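Local coordinates for protein acetyltransferase, GNAT family (PDB 3IWG) that probably transfers an acyl group, most likely acetyl, to an acceptor substrate, at residues W35-A40 and R198-Y203; V29-M34 and T104-Y109; E181-W186 and T232-T237; A153-A158 and Q171-L176. One frame throughout, in Å; residues are numbered along the deposited sequence. Where two conformers were deposited one is given.

Contact 1: W35-A40 and R198-Y203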
loop_
_atom_site.group_PDB
_atom_site.type_symbol
_atom_site.label_atom_id
_atom_site.label_comp_id
_atom_site.label_asym_id
_atom_site.label_seq_id
_atom_site.Cartn_x
_atom_site.Cartn_y
_atom_site.Cartn_z
ATOM N N TRP A 35 3.675 15.197 0.052
ATOM C CA TRP A 35 4.499 15.809 1.103
ATOM C C TRP A 35 3.846 15.772 2.483
ATOM O O TRP A 35 4.467 15.309 3.451
ATOM C CB TRP A 35 4.874 17.225 0.741
ATOM C CG TRP A 35 5.922 17.229 -0.212
ATOM C CD1 TRP A 35 5.793 17.178 -1.546
ATOM C CD2 TRP A 35 7.306 17.182 0.070
ATOM N NE1 TRP A 35 7.036 17.151 -2.150
ATOM C CE2 TRP A 35 7.987 17.149 -1.177
ATOM C CE3 TRP A 35 8.050 17.182 1.253
ATOM C CZ2 TRP A 35 9.377 17.102 -1.285
ATOM C CZ3 TRP A 35 9.448 17.140 1.151
ATOM C CH2 TRP A 35 10.098 17.109 -0.128
ATOM N N HIS A 36 2.597 16.194 2.572
ATOM C CA HIS A 36 1.998 16.443 3.890
ATOM C C HIS A 36 1.157 15.337 4.440
ATOM O O HIS A 36 1.018 15.265 5.644
ATOM C CB HIS A 36 1.247 17.761 3.922
ATOM C CG HIS A 36 2.179 18.918 3.950
ATOM N ND1 HIS A 36 2.614 19.545 2.800
ATOM C CD2 HIS A 36 2.913 19.437 4.963
ATOM C CE1 HIS A 36 3.553 20.418 3.111
ATOM N NE2 HIS A 36 3.746 20.379 4.417
ATOM N N PHE A 37 0.635 14.447 3.589
ATOM C CA PHE A 37 -0.068 13.273 4.090
ATOM C C PHE A 37 0.594 11.930 3.829
ATOM O O PHE A 37 0.138 10.921 4.338
ATOM C CB PHE A 37 -1.493 13.296 3.574
ATOM C CG PHE A 37 -2.127 14.595 3.802
ATOM C CD1 PHE A 37 -2.408 14.996 5.106
ATOM C CD2 PHE A 37 -2.325 15.482 2.769
ATOM C CE1 PHE A 37 -2.937 16.237 5.368
ATOM C CE2 PHE A 37 -2.877 16.756 3.033
ATOM C CZ PHE A 37 -3.170 17.122 4.335
ATOM N N GLY A 38 1.677 11.934 3.062
ATOM C CA GLY A 38 2.488 10.737 2.831
ATOM C C GLY A 38 3.713 10.869 3.695
ATOM O O GLY A 38 3.815 10.144 4.680
ATOM N N PHE A 39 4.616 11.811 3.352
ATOM C CA PHE A 39 5.910 11.969 4.064
ATOM C C PHE A 39 5.815 12.502 5.477
ATOM O O PHE A 39 6.418 11.943 6.352
ATOM C CB PHE A 39 6.946 12.866 3.311
ATOM C CG PHE A 39 7.266 12.424 1.896
ATOM C CD1 PHE A 39 7.395 11.081 1.569
ATOM C CD2 PHE A 39 7.486 13.382 0.886
ATOM C CE1 PHE A 39 7.678 10.680 0.237
ATOM C CE2 PHE A 39 7.787 12.984 -0.465
ATOM C CZ PHE A 39 7.870 11.634 -0.770
ATOM N N ALA A 40 5.127 13.617 5.709
ATOM C CA ALA A 40 5.144 14.224 7.047
ATOM C C ALA A 40 4.734 13.281 8.221
ATOM O O ALA A 40 5.400 13.240 9.254
ATOM C CB ALA A 40 4.298 15.515 7.060
ATOM N N ARG A 198 -6.928 12.045 -6.656
ATOM C CA ARG A 198 -6.955 11.611 -5.272
ATOM C C ARG A 198 -7.681 12.563 -4.390
ATOM O O ARG A 198 -7.439 13.756 -4.438
ATOM C CB ARG A 198 -5.566 11.569 -4.712
ATOM C CG ARG A 198 -4.546 10.673 -5.453
ATOM C CD ARG A 198 -3.151 11.050 -4.878
ATOM N NE ARG A 198 -2.195 10.851 -5.912
ATOM C CZ ARG A 198 -1.410 11.751 -6.479
ATOM N NH1 ARG A 198 -0.624 11.318 -7.464
ATOM N NH2 ARG A 198 -1.321 12.991 -6.042
ATOM N N LEU A 199 -8.528 12.035 -3.538
ATOM C CA LEU A 199 -9.223 12.865 -2.586
ATOM C C LEU A 199 -8.384 12.937 -1.364
ATOM O O LEU A 199 -7.577 12.071 -1.137
ATOM C CB LEU A 199 -10.571 12.259 -2.211
ATOM C CG LEU A 199 -11.661 12.623 -3.197
ATOM C CD1 LEU A 199 -11.249 12.326 -4.623
ATOM C CD2 LEU A 199 -13.013 11.902 -2.805
ATOM N N PHE A 200 -8.608 13.976 -0.584
ATOM C CA PHE A 200 -8.050 14.109 0.751
ATOM C C PHE A 200 -9.059 13.682 1.808
ATOM O O PHE A 200 -10.229 14.087 1.784
ATOM C CB PHE A 200 -7.724 15.544 0.990
ATOM C CG PHE A 200 -6.607 16.039 0.138
ATOM C CD1 PHE A 200 -5.298 15.903 0.565
ATOM C CD2 PHE A 200 -6.863 16.651 -1.078
ATOM C CE1 PHE A 200 -4.260 16.391 -0.205
ATOM C CE2 PHE A 200 -5.831 17.111 -1.874
ATOM C CZ PHE A 200 -4.524 16.997 -1.435
ATOM N N ASP A 201 -8.620 12.879 2.764
ATOM C CA ASP A 201 -9.546 12.434 3.796
ATOM C C ASP A 201 -9.857 13.517 4.863
ATOM O O ASP A 201 -10.915 13.460 5.490
ATOM C CB ASP A 201 -9.058 11.112 4.408
ATOM C CG ASP A 201 -9.195 9.930 3.433
ATOM O OD1 ASP A 201 -9.902 10.037 2.388
ATOM O OD2 ASP A 201 -8.565 8.896 3.693
ATOM N N GLN A 202 -8.955 14.487 5.039
ATOM C CA GLN A 202 -9.141 15.575 6.000
ATOM C C GLN A 202 -8.483 16.867 5.519
ATOM O O GLN A 202 -7.597 16.854 4.681
ATOM C CB GLN A 202 -8.493 15.225 7.337
ATOM C CG GLN A 202 -8.034 13.772 7.435
ATOM C CD GLN A 202 -6.722 13.597 8.205
ATOM O OE1 GLN A 202 -5.665 13.328 7.594
ATOM N NE2 GLN A 202 -6.781 13.755 9.549
ATOM N N TYR A 203 -8.919 17.974 6.087
ATOM C CA TYR A 203 -8.307 19.298 5.888
ATOM C C TYR A 203 -8.518 19.913 4.528
ATOM O O TYR A 203 -8.738 21.143 4.432
ATOM C CB TYR A 203 -6.794 19.283 6.138
ATOM C CG TYR A 203 -6.400 18.640 7.433
ATOM C CD1 TYR A 203 -6.982 19.041 8.629
ATOM C CD2 TYR A 203 -5.461 17.613 7.471
ATOM C CE1 TYR A 203 -6.634 18.439 9.835
ATOM C CE2 TYR A 203 -5.093 17.021 8.690
ATOM C CZ TYR A 203 -5.687 17.441 9.852
ATOM O OH TYR A 203 -5.361 16.860 11.048
#
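Phe37 meets Phe200 and Tyr203 through two different parts of its ring, and no hydrogen bond crosses between 35-40 and 198-203. The aromatic pair comes first: Phe37 CE2 lies 3.5 Å from Phe200 CE1, the centroids are 5.6 Å apart and the planes stand at 72°. The two side chains cross nearly at a right angle, yet the ring approach is oblique and is neither a stack nor a T-shaped pair. On Phe37, chi1 of -49° sets CG beside the backbone N and swings the ring out from helix 33-39. The contact links that helix, in the N-terminal of two GNAT-family regions, to the chain leaving strand 190-199 in the C-terminal one. Apolar packing follows: Phe37 CE1 approaches Tyr203 CD2 at 3.6 Å, reaching the tyrosine ring at its edge and close to its plane. Gln202 contributes a looser touch, its OE1 4.4 Å from Phe37 CD1. Were Phe37 an alanine, Phe200 and Tyr203 would probably lose the ring they share, and a gap would open between helix 33-39 and residues 200-203. Around this group, Phe24 of helix 17-26 stacks on Tyr203 and also meets the Phe37 ring, while Asp201 forms a salt bridge with Arg179.

Contact 2: V29-M34 and T104-Y109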
loop_
_atom_site.group_PDB
_atom_site.type_symbol
_atom_site.label_atom_id
_atom_site.label_comp_id
_atom_site.label_asym_id
_atom_site.label_seq_id
_atom_site.Cartn_x
_atom_site.Cartn_y
_atom_site.Cartn_z
ATOM N N VAL A 29 -2.748 28.156 0.271
ATOM C CA VAL A 29 -3.422 27.214 -0.622
ATOM C C VAL A 29 -3.370 25.838 -0.025
ATOM O O VAL A 29 -2.586 25.568 0.879
ATOM C CB VAL A 29 -2.786 27.183 -2.038
ATOM C CG1 VAL A 29 -3.161 28.463 -2.815
ATOM C CG2 VAL A 29 -1.253 26.920 -1.981
ATOM N N PRO A 30 -4.172 24.921 -0.554
ATOM C CA PRO A 30 -3.944 23.521 -0.122
ATOM C C PRO A 30 -2.501 23.039 -0.400
ATOM O O PRO A 30 -1.916 23.364 -1.433
ATOM C CB PRO A 30 -4.978 22.739 -0.939
ATOM C CG PRO A 30 -5.283 23.680 -2.149
ATOM C CD PRO A 30 -5.257 25.049 -1.545
ATOM N N LEU A 31 -1.926 22.315 0.550
ATOM C CA LEU A 31 -0.583 21.785 0.418
ATOM C C LEU A 31 -0.518 20.412 -0.277
ATOM O O LEU A 31 -1.502 19.667 -0.371
ATOM C CB LEU A 31 0.080 21.684 1.782
ATOM C CG LEU A 31 0.029 22.964 2.617
ATOM C CD1 LEU A 31 0.644 22.729 3.967
ATOM C CD2 LEU A 31 0.726 24.091 1.814
ATOM N N ASP A 32 0.675 20.077 -0.737
ATOM C CA ASP A 32 0.871 18.866 -1.493
ATOM C C ASP A 32 0.596 17.587 -0.704
ATOM O O ASP A 32 1.285 17.280 0.259
ATOM C CB ASP A 32 2.288 18.747 -2.010
ATOM C CG ASP A 32 2.423 17.568 -2.923
ATOM O OD1 ASP A 32 2.012 17.728 -4.090
ATOM O OD2 ASP A 32 2.843 16.474 -2.458
ATOM N N GLY A 33 -0.356 16.816 -1.188
ATOM C CA GLY A 33 -0.689 15.518 -0.586
ATOM C C GLY A 33 0.434 14.535 -0.269
ATOM O O GLY A 33 0.463 13.950 0.808
HETATM N N MSE A 34 1.380 14.358 -1.189
HETATM C CA MSE A 34 2.438 13.358 -0.949
HETATM C C MSE A 34 3.341 13.913 0.129
HETATM O O MSE A 34 3.675 13.199 1.055
HETATM C CB MSE A 34 3.247 12.992 -2.212
HETATM C CG MSE A 34 3.351 11.481 -2.492
HETATM SE SE MSE A 34 3.592 10.165 -0.973
HETATM C CE MSE A 34 1.949 9.133 -1.260
ATOM N N THR A 104 5.929 28.232 -0.343
ATOM C CA THR A 104 5.505 29.601 -0.322
ATOM C C THR A 104 4.101 29.835 0.210
ATOM O O THR A 104 3.680 30.999 0.289
ATOM C CB THR A 104 5.607 30.162 -1.735
ATOM O OG1 THR A 104 4.701 29.455 -2.590
ATOM C CG2 THR A 104 7.061 29.994 -2.238
ATOM N N ALA A 105 3.384 28.757 0.587
ATOM C CA ALA A 105 2.038 28.870 1.131
ATOM C C ALA A 105 2.057 28.678 2.624
ATOM O O ALA A 105 0.980 28.773 3.275
ATOM C CB ALA A 105 1.096 27.812 0.493
ATOM N N GLU A 106 3.235 28.367 3.192
ATOM C CA GLU A 106 3.328 28.304 4.668
ATOM C C GLU A 106 4.169 29.482 5.192
ATOM O O GLU A 106 5.398 29.410 5.326
ATOM C CB GLU A 106 3.859 26.942 5.144
ATOM C CG GLU A 106 3.162 25.697 4.504
ATOM C CD GLU A 106 4.149 24.584 4.141
ATOM O OE1 GLU A 106 4.545 23.828 5.049
ATOM O OE2 GLU A 106 4.517 24.469 2.937
ATOM N N LEU A 107 3.479 30.584 5.486
ATOM C CA LEU A 107 4.137 31.896 5.534
ATOM C C LEU A 107 5.041 31.963 6.729
ATOM O O LEU A 107 6.204 32.314 6.605
ATOM C CB LEU A 107 3.092 33.019 5.544
ATOM C CG LEU A 107 2.266 33.240 4.259
ATOM C CD1 LEU A 107 1.159 34.315 4.443
ATOM C CD2 LEU A 107 3.154 33.559 3.070
ATOM N N ASN A 108 4.522 31.583 7.889
ATOM C CA ASN A 108 5.310 31.645 9.112
ATOM C C ASN A 108 6.516 30.737 9.093
ATOM O O ASN A 108 7.587 31.106 9.510
ATOM C CB ASN A 108 4.449 31.362 10.328
ATOM C CG ASN A 108 3.662 32.586 10.787
ATOM O OD1 ASN A 108 2.436 32.551 10.890
ATOM N ND2 ASN A 108 4.368 33.653 11.106
ATOM N N TYR A 109 6.353 29.537 8.580
ATOM C CA TYR A 109 7.443 28.557 8.599
ATOM C C TYR A 109 8.456 29.018 7.582
ATOM O O TYR A 109 9.666 29.020 7.833
ATOM C CB TYR A 109 6.822 27.164 8.327
ATOM C CG TYR A 109 7.718 25.989 7.995
ATOM C CD1 TYR A 109 9.019 25.915 8.432
ATOM C CD2 TYR A 109 7.217 24.918 7.258
ATOM C CE1 TYR A 109 9.812 24.810 8.147
ATOM C CE2 TYR A 109 8.009 23.829 6.957
ATOM C CZ TYR A 109 9.303 23.774 7.400
ATOM O OH TYR A 109 10.118 22.701 7.054
#
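Leu31 and Ala105 lose the most surface here, in a buried apolar contact between two loop segments of the N-terminal GNAT-family region, each running into a helix, 33-39 and 107-116. Leu31 lies across Glu106 and Ala105 together. With chi1 at -51°, its CG stands beside the backbone N and both methyls face the other segment: CD1 is 3.9 Å from Glu106 CG, and CD2 is 4.0 Å from Ala105 CB. It is therefore the aliphatic part of Glu106 that receives the leucine. The glutamate chain bends at chi2 (139°), and its carboxylate finds a partner in Ser103, whose OG hydrogen-bonds OE2; this gives a buried polar end a mate beside an apolar contact. Ala105 is the second centre of the packing, since its one methyl serves both Leu31 and Val29. A backbone hydrogen bond between Ala105 and Ile28 ties the same two chain regions together, in keeping with the CA atoms of Val29 and Ala105 being 6.0 Å apart. Farther along 29-34, Asp32 is the N-cap of helix 33-39; OD2 takes a weak bond from Met34 N and a hydrogen bond from Trp35 N. The tightest approach between the segments belongs to Val29 CG2, which reaches Ala105 CB at 3.5 Å.

Contact 3: E181-W186 and T232-T237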
loop_
_atom_site.group_PDB
_atom_site.type_symbol
_atom_site.label_atom_id
_atom_site.label_comp_id
_atom_site.label_asym_id
_atom_site.label_seq_id
_atom_site.Cartn_x
_atom_site.Cartn_y
_atom_site.Cartn_z
ATOM N N GLU A 181 -9.536 5.949 -7.324
ATOM C CA GLU A 181 -8.782 7.136 -7.707
ATOM C C GLU A 181 -7.882 6.930 -8.901
ATOM O O GLU A 181 -7.205 7.871 -9.351
ATOM C CB GLU A 181 -7.997 7.669 -6.511
ATOM C CG GLU A 181 -8.898 8.205 -5.423
ATOM C CD GLU A 181 -8.155 8.575 -4.150
ATOM O OE1 GLU A 181 -6.996 8.157 -3.994
ATOM O OE2 GLU A 181 -8.741 9.270 -3.289
ATOM N N LEU A 182 -7.814 5.704 -9.411
ATOM C CA LEU A 182 -6.845 5.408 -10.466
ATOM C C LEU A 182 -7.551 5.194 -11.790
ATOM O O LEU A 182 -8.573 4.526 -11.828
ATOM C CB LEU A 182 -6.004 4.187 -10.091
ATOM C CG LEU A 182 -4.889 3.670 -11.049
ATOM C CD1 LEU A 182 -3.768 4.661 -11.259
ATOM C CD2 LEU A 182 -4.335 2.331 -10.504
ATOM N N PHE A 183 -6.989 5.746 -12.874
ATOM C CA PHE A 183 -7.552 5.540 -14.191
ATOM C C PHE A 183 -6.470 5.188 -15.220
ATOM O O PHE A 183 -5.303 5.543 -15.075
ATOM C CB PHE A 183 -8.294 6.793 -14.661
ATOM C CG PHE A 183 -9.461 7.171 -13.797
ATOM C CD1 PHE A 183 -9.270 7.790 -12.587
ATOM C CD2 PHE A 183 -10.765 6.935 -14.207
ATOM C CE1 PHE A 183 -10.344 8.130 -11.779
ATOM C CE2 PHE A 183 -11.843 7.282 -13.382
ATOM C CZ PHE A 183 -11.612 7.897 -12.174
ATOM N N GLY A 184 -6.892 4.519 -16.280
ATOM C CA GLY A 184 -5.995 4.098 -17.339
ATOM C C GLY A 184 -6.499 4.554 -18.683
ATOM O O GLY A 184 -7.711 4.616 -18.908
ATOM N N TYR A 185 -5.566 4.901 -19.554
ATOM C CA TYR A 185 -5.879 5.245 -20.923
ATOM C C TYR A 185 -5.233 4.175 -21.771
ATOM O O TYR A 185 -4.016 4.036 -21.789
ATOM C CB TYR A 185 -5.352 6.643 -21.248
ATOM C CG TYR A 185 -5.576 7.157 -22.651
ATOM C CD1 TYR A 185 -6.824 7.071 -23.264
ATOM C CD2 TYR A 185 -4.550 7.795 -23.342
ATOM C CE1 TYR A 185 -7.033 7.579 -24.540
ATOM C CE2 TYR A 185 -4.732 8.285 -24.636
ATOM C CZ TYR A 185 -5.967 8.180 -25.226
ATOM O OH TYR A 185 -6.156 8.698 -26.475
ATOM N N TRP A 186 -6.089 3.415 -22.450
ATOM C CA TRP A 186 -5.756 2.137 -23.064
ATOM C C TRP A 186 -5.846 2.209 -24.560
ATOM O O TRP A 186 -6.664 2.943 -25.143
ATOM C CB TRP A 186 -6.757 1.045 -22.619
ATOM C CG TRP A 186 -6.694 0.717 -21.173
ATOM C CD1 TRP A 186 -7.369 1.318 -20.171
ATOM C CD2 TRP A 186 -5.916 -0.302 -20.578
ATOM N NE1 TRP A 186 -7.069 0.730 -18.977
ATOM C CE2 TRP A 186 -6.169 -0.273 -19.203
ATOM C CE3 TRP A 186 -5.040 -1.266 -21.081
ATOM C CZ2 TRP A 186 -5.563 -1.163 -18.311
ATOM C CZ3 TRP A 186 -4.455 -2.168 -20.193
ATOM C CH2 TRP A 186 -4.713 -2.102 -18.836
ATOM N N THR A 232 -9.371 16.357 -14.326
ATOM C CA THR A 232 -9.992 17.605 -13.833
ATOM C C THR A 232 -11.509 17.539 -13.936
ATOM O O THR A 232 -12.225 17.936 -12.999
ATOM C CB THR A 232 -9.512 18.900 -14.609
ATOM O OG1 THR A 232 -8.093 19.033 -14.525
ATOM C CG2 THR A 232 -10.141 20.175 -14.006
ATOM N N LYS A 233 -12.003 17.024 -15.064
ATOM C CA LYS A 233 -13.440 16.907 -15.226
ATOM C C LYS A 233 -14.019 15.935 -14.174
ATOM O O LYS A 233 -15.051 16.220 -13.588
ATOM C CB LYS A 233 -13.837 16.474 -16.625
ATOM C CG LYS A 233 -15.294 16.777 -16.891
ATOM C CD LYS A 233 -16.019 15.755 -17.812
ATOM C CE LYS A 233 -16.121 16.206 -19.306
ATOM N NZ LYS A 233 -17.052 15.361 -20.114
ATOM N N HIS A 234 -13.333 14.816 -13.938
ATOM C CA HIS A 234 -13.782 13.823 -12.979
ATOM C C HIS A 234 -13.774 14.431 -11.585
ATOM O O HIS A 234 -14.630 14.128 -10.794
ATOM C CB HIS A 234 -12.885 12.574 -13.015
ATOM C CG HIS A 234 -13.348 11.466 -12.117
ATOM N ND1 HIS A 234 -14.310 10.544 -12.494
ATOM C CD2 HIS A 234 -12.965 11.121 -10.862
ATOM C CE1 HIS A 234 -14.515 9.697 -11.498
ATOM N NE2 HIS A 234 -13.716 10.030 -10.495
ATOM N N ALA A 235 -12.793 15.257 -11.280
ATOM C CA ALA A 235 -12.816 15.973 -10.016
ATOM C C ALA A 235 -14.009 16.902 -9.952
ATOM O O ALA A 235 -14.771 16.868 -8.980
ATOM C CB ALA A 235 -11.518 16.735 -9.774
ATOM N N ALA A 236 -14.208 17.703 -10.987
ATOM C CA ALA A 236 -15.331 18.603 -11.008
ATOM C C ALA A 236 -16.705 17.872 -10.807
ATOM O O ALA A 236 -17.533 18.354 -10.079
ATOM C CB ALA A 236 -15.332 19.495 -12.307
ATOM N N THR A 237 -16.929 16.706 -11.395
ATOM C CA THR A 237 -18.178 16.011 -11.109
ATOM C C THR A 237 -18.349 15.645 -9.632
ATOM O O THR A 237 -19.484 15.522 -9.173
ATOM C CB THR A 237 -18.361 14.726 -11.916
ATOM O OG1 THR A 237 -17.443 13.724 -11.435
ATOM C CG2 THR A 237 -18.168 15.013 -13.421
#
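Strand 182-187 and helix 223-237 belong to the C-terminal GNAT-family region, where helices flank the strands, and this contact fastens the strand to the helix packed against it through one aromatic pair. Phe183 and His234 form a T-shaped, edge-to-face arrangement. The leading edge belongs to Phe183, whose CZ stands over the centre of the imidazole, 3.4 Å above its plane. The direction of approach is confirmed by the spread of distances: Phe183 CZ is 3.4 Å from His234 NE2 and 4.0 Å from His234 CG, so all five imidazole atoms lie within a narrow range of the same carbon. The centroids are 4.7 Å apart and the planes are inclined at 66°, tilted from perpendicular. On the histidine, CG is trans to the backbone N (chi1 -176°), which carries the ring away from the helix and presents its face to the strand. Phe183 makes a second edge-to-face pair with Phe230, one turn earlier on the same helix, and His234 also packs on Cys197 of strand 190-199. Later in the segment, Thr237 OG1 donates to His234 O at 2.9 Å, a carbonyl that Gln238 NE2 also bonds. With no hydrogen bond between the segments, the attraction probably rests on the weakly positive C-H edge of Phe183 meeting the pi electrons of the imidazole, with no polar bond to fix the pair.

Contact 4: A153-A158 and Q171-L176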
loop_
_atom_site.group_PDB
_atom_site.type_symbol
_atom_site.label_atom_id
_atom_site.label_comp_id
_atom_site.label_asym_id
_atom_site.label_seq_id
_atom_site.Cartn_x
_atom_site.Cartn_y
_atom_site.Cartn_z
ATOM N N ALA A 153 -1.033 -4.801 -14.320
ATOM C CA ALA A 153 -0.698 -4.043 -15.514
ATOM C C ALA A 153 -0.311 -2.611 -15.123
ATOM O O ALA A 153 0.717 -2.084 -15.577
ATOM C CB ALA A 153 -1.865 -4.071 -16.503
ATOM N N PHE A 154 -1.071 -1.998 -14.224
ATOM C CA PHE A 154 -0.667 -0.676 -13.750
ATOM C C PHE A 154 0.714 -0.688 -13.088
ATOM O O PHE A 154 1.535 0.203 -13.290
ATOM C CB PHE A 154 -1.726 -0.112 -12.826
ATOM C CG PHE A 154 -2.896 0.530 -13.552
ATOM C CD1 PHE A 154 -2.844 1.863 -13.977
ATOM C CD2 PHE A 154 -4.040 -0.179 -13.807
ATOM C CE1 PHE A 154 -3.954 2.442 -14.634
ATOM C CE2 PHE A 154 -5.127 0.393 -14.465
ATOM C CZ PHE A 154 -5.095 1.694 -14.885
ATOM N N VAL A 155 0.971 -1.698 -12.270
ATOM C CA VAL A 155 2.243 -1.796 -11.513
ATOM C C VAL A 155 3.413 -1.949 -12.465
ATOM O O VAL A 155 4.404 -1.207 -12.390
ATOM C CB VAL A 155 2.198 -2.953 -10.473
ATOM C CG1 VAL A 155 3.604 -3.403 -10.034
ATOM C CG2 VAL A 155 1.301 -2.532 -9.248
ATOM N N THR A 156 3.270 -2.866 -13.399
ATOM C CA THR A 156 4.256 -3.019 -14.445
ATOM C C THR A 156 4.449 -1.735 -15.258
ATOM O O THR A 156 5.582 -1.314 -15.526
ATOM C CB THR A 156 3.799 -4.112 -15.405
ATOM O OG1 THR A 156 3.683 -5.331 -14.676
ATOM C CG2 THR A 156 4.780 -4.271 -16.533
ATOM N N PHE A 157 3.342 -1.113 -15.654
ATOM C CA PHE A 157 3.437 0.166 -16.366
ATOM C C PHE A 157 4.234 1.244 -15.551
ATOM O O PHE A 157 5.184 1.855 -16.053
ATOM C CB PHE A 157 2.024 0.649 -16.739
ATOM C CG PHE A 157 2.012 1.953 -17.460
ATOM C CD1 PHE A 157 1.748 3.115 -16.776
ATOM C CD2 PHE A 157 2.297 2.008 -18.827
ATOM C CE1 PHE A 157 1.743 4.315 -17.416
ATOM C CE2 PHE A 157 2.287 3.195 -19.479
ATOM C CZ PHE A 157 2.028 4.371 -18.775
ATOM N N ALA A 158 3.903 1.419 -14.270
ATOM C CA ALA A 158 4.594 2.422 -13.492
ATOM C C ALA A 158 6.033 2.018 -13.226
ATOM O O ALA A 158 6.924 2.865 -13.298
ATOM C CB ALA A 158 3.869 2.703 -12.190
ATOM N N GLN A 171 1.051 -1.990 -3.377
ATOM C CA GLN A 171 0.226 -1.485 -2.268
ATOM C C GLN A 171 -0.371 -0.137 -2.591
ATOM O O GLN A 171 -1.538 0.105 -2.351
ATOM C CB GLN A 171 1.019 -1.399 -0.953
ATOM C CG GLN A 171 1.478 -2.799 -0.383
ATOM C CD GLN A 171 0.331 -3.775 -0.119
ATOM O OE1 GLN A 171 -0.699 -3.431 0.467
ATOM N NE2 GLN A 171 0.534 -5.011 -0.521
ATOM N N TYR A 172 0.420 0.753 -3.141
ATOM C CA TYR A 172 -0.059 2.124 -3.392
ATOM C C TYR A 172 -1.221 2.129 -4.384
ATOM O O TYR A 172 -2.283 2.710 -4.144
ATOM C CB TYR A 172 1.075 2.927 -3.942
ATOM C CG TYR A 172 0.717 4.307 -4.338
ATOM C CD1 TYR A 172 0.727 5.340 -3.410
ATOM C CD2 TYR A 172 0.411 4.603 -5.659
ATOM C CE1 TYR A 172 0.367 6.635 -3.797
ATOM C CE2 TYR A 172 0.040 5.865 -6.048
ATOM C CZ TYR A 172 0.025 6.871 -5.126
ATOM O OH TYR A 172 -0.297 8.123 -5.516
ATOM N N TYR A 173 -1.037 1.370 -5.454
ATOM C CA TYR A 173 -2.059 1.222 -6.455
ATOM C C TYR A 173 -3.225 0.375 -5.985
ATOM O O TYR A 173 -4.340 0.685 -6.292
ATOM C CB TYR A 173 -1.461 0.697 -7.754
ATOM C CG TYR A 173 -0.772 1.698 -8.643
ATOM C CD1 TYR A 173 -1.114 3.055 -8.653
ATOM C CD2 TYR A 173 0.154 1.259 -9.591
ATOM C CE1 TYR A 173 -0.485 3.949 -9.547
ATOM C CE2 TYR A 173 0.773 2.145 -10.504
ATOM C CZ TYR A 173 0.441 3.469 -10.478
ATOM O OH TYR A 173 1.059 4.275 -11.394
ATOM N N GLY A 174 -2.991 -0.642 -5.164
ATOM C CA GLY A 174 -4.119 -1.430 -4.624
ATOM C C GLY A 174 -5.066 -0.551 -3.831
ATOM O O GLY A 174 -6.297 -0.590 -3.942
ATOM N N ASN A 175 -4.469 0.279 -3.013
ATOM C CA ASN A 175 -5.219 1.217 -2.252
ATOM C C ASN A 175 -5.916 2.252 -3.140
ATOM O O ASN A 175 -7.071 2.576 -2.903
ATOM C CB ASN A 175 -4.287 1.873 -1.267
ATOM C CG ASN A 175 -5.016 2.767 -0.297
ATOM O OD1 ASN A 175 -4.770 3.942 -0.281
ATOM N ND2 ASN A 175 -5.896 2.191 0.528
ATOM N N LEU A 176 -5.267 2.771 -4.184
ATOM C CA LEU A 176 -5.974 3.746 -5.035
ATOM C C LEU A 176 -7.186 3.111 -5.740
ATOM O O LEU A 176 -8.237 3.731 -5.884
ATOM C CB LEU A 176 -5.033 4.361 -6.039
ATOM C CG LEU A 176 -4.326 5.719 -5.832
ATOM C CD1 LEU A 176 -4.053 6.171 -4.410
ATOM C CD2 LEU A 176 -3.062 5.746 -6.660
#
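Tyr173 swings toward Val155 and Ala158 because chi1 of -80° puts its CG beside the backbone N and chi2 of -27° turns the ring so that the CD2-CE2 side leads. This is helix-helix packing within the C-terminal GNAT-family region: the axes of segments 153-158 and 171-176 come within 10.0 Å and run at 134° to each other, closer to antiparallel than parallel. Between these two segments, Tyr173 is the one residue of 171-176 that carries the contact; Leu169 of the same helix also packs on Val155 and Ala158. Tyr173 CD2 meets Val155 CG2 at 4.0 Å, the methyl lying at the ring edge and in its plane. Farther along the same side, CE2 lies 3.5 Å from Phe154 O, an oblique approach to a carbonyl already used by Ala158 N in the helix. Only the CB of Phe154 takes part from its side chain, since its ring leads away, and the side chain packs on Leu191. With an alanine at Tyr173 the space filled by the ring would probably open between the segments, and Ala158 CB would lose its contact with the hydroxyl end. Ile213 of strand 207-214 touches both Tyr173 and Ala158. Asn175 hydrogen-bonds Asn175 of the second subunit, placing helix 166-178 at the dimer interface. At the far end of the tyrosine, OH rests 3.3 Å from Ala158 CB.

Overall arrangement
Contacts 2 and 4 are buried, contact 3 is partly so, and contact 1 lies at the surface, although near the centre of the chain. Contact 1 alone of the four joins the two GNAT-family regions; contact 2 lies in the first, contacts 3 and 4 in the second. Helix 33-39 serves both contacts 1 and 2, and Phe39 N probably bonds Met34 O between them. Segment 181-186 links contacts 3 and 4: Glu181 N probably bonds Leu176 O, while Leu182 packs on Tyr173. No hydrogen bond crosses within any contact, but the packing differs: oblique aromatic rings in 1, aliphatic groups in 2, a T-shaped pair in 3, a lone tyrosine between helices in 4.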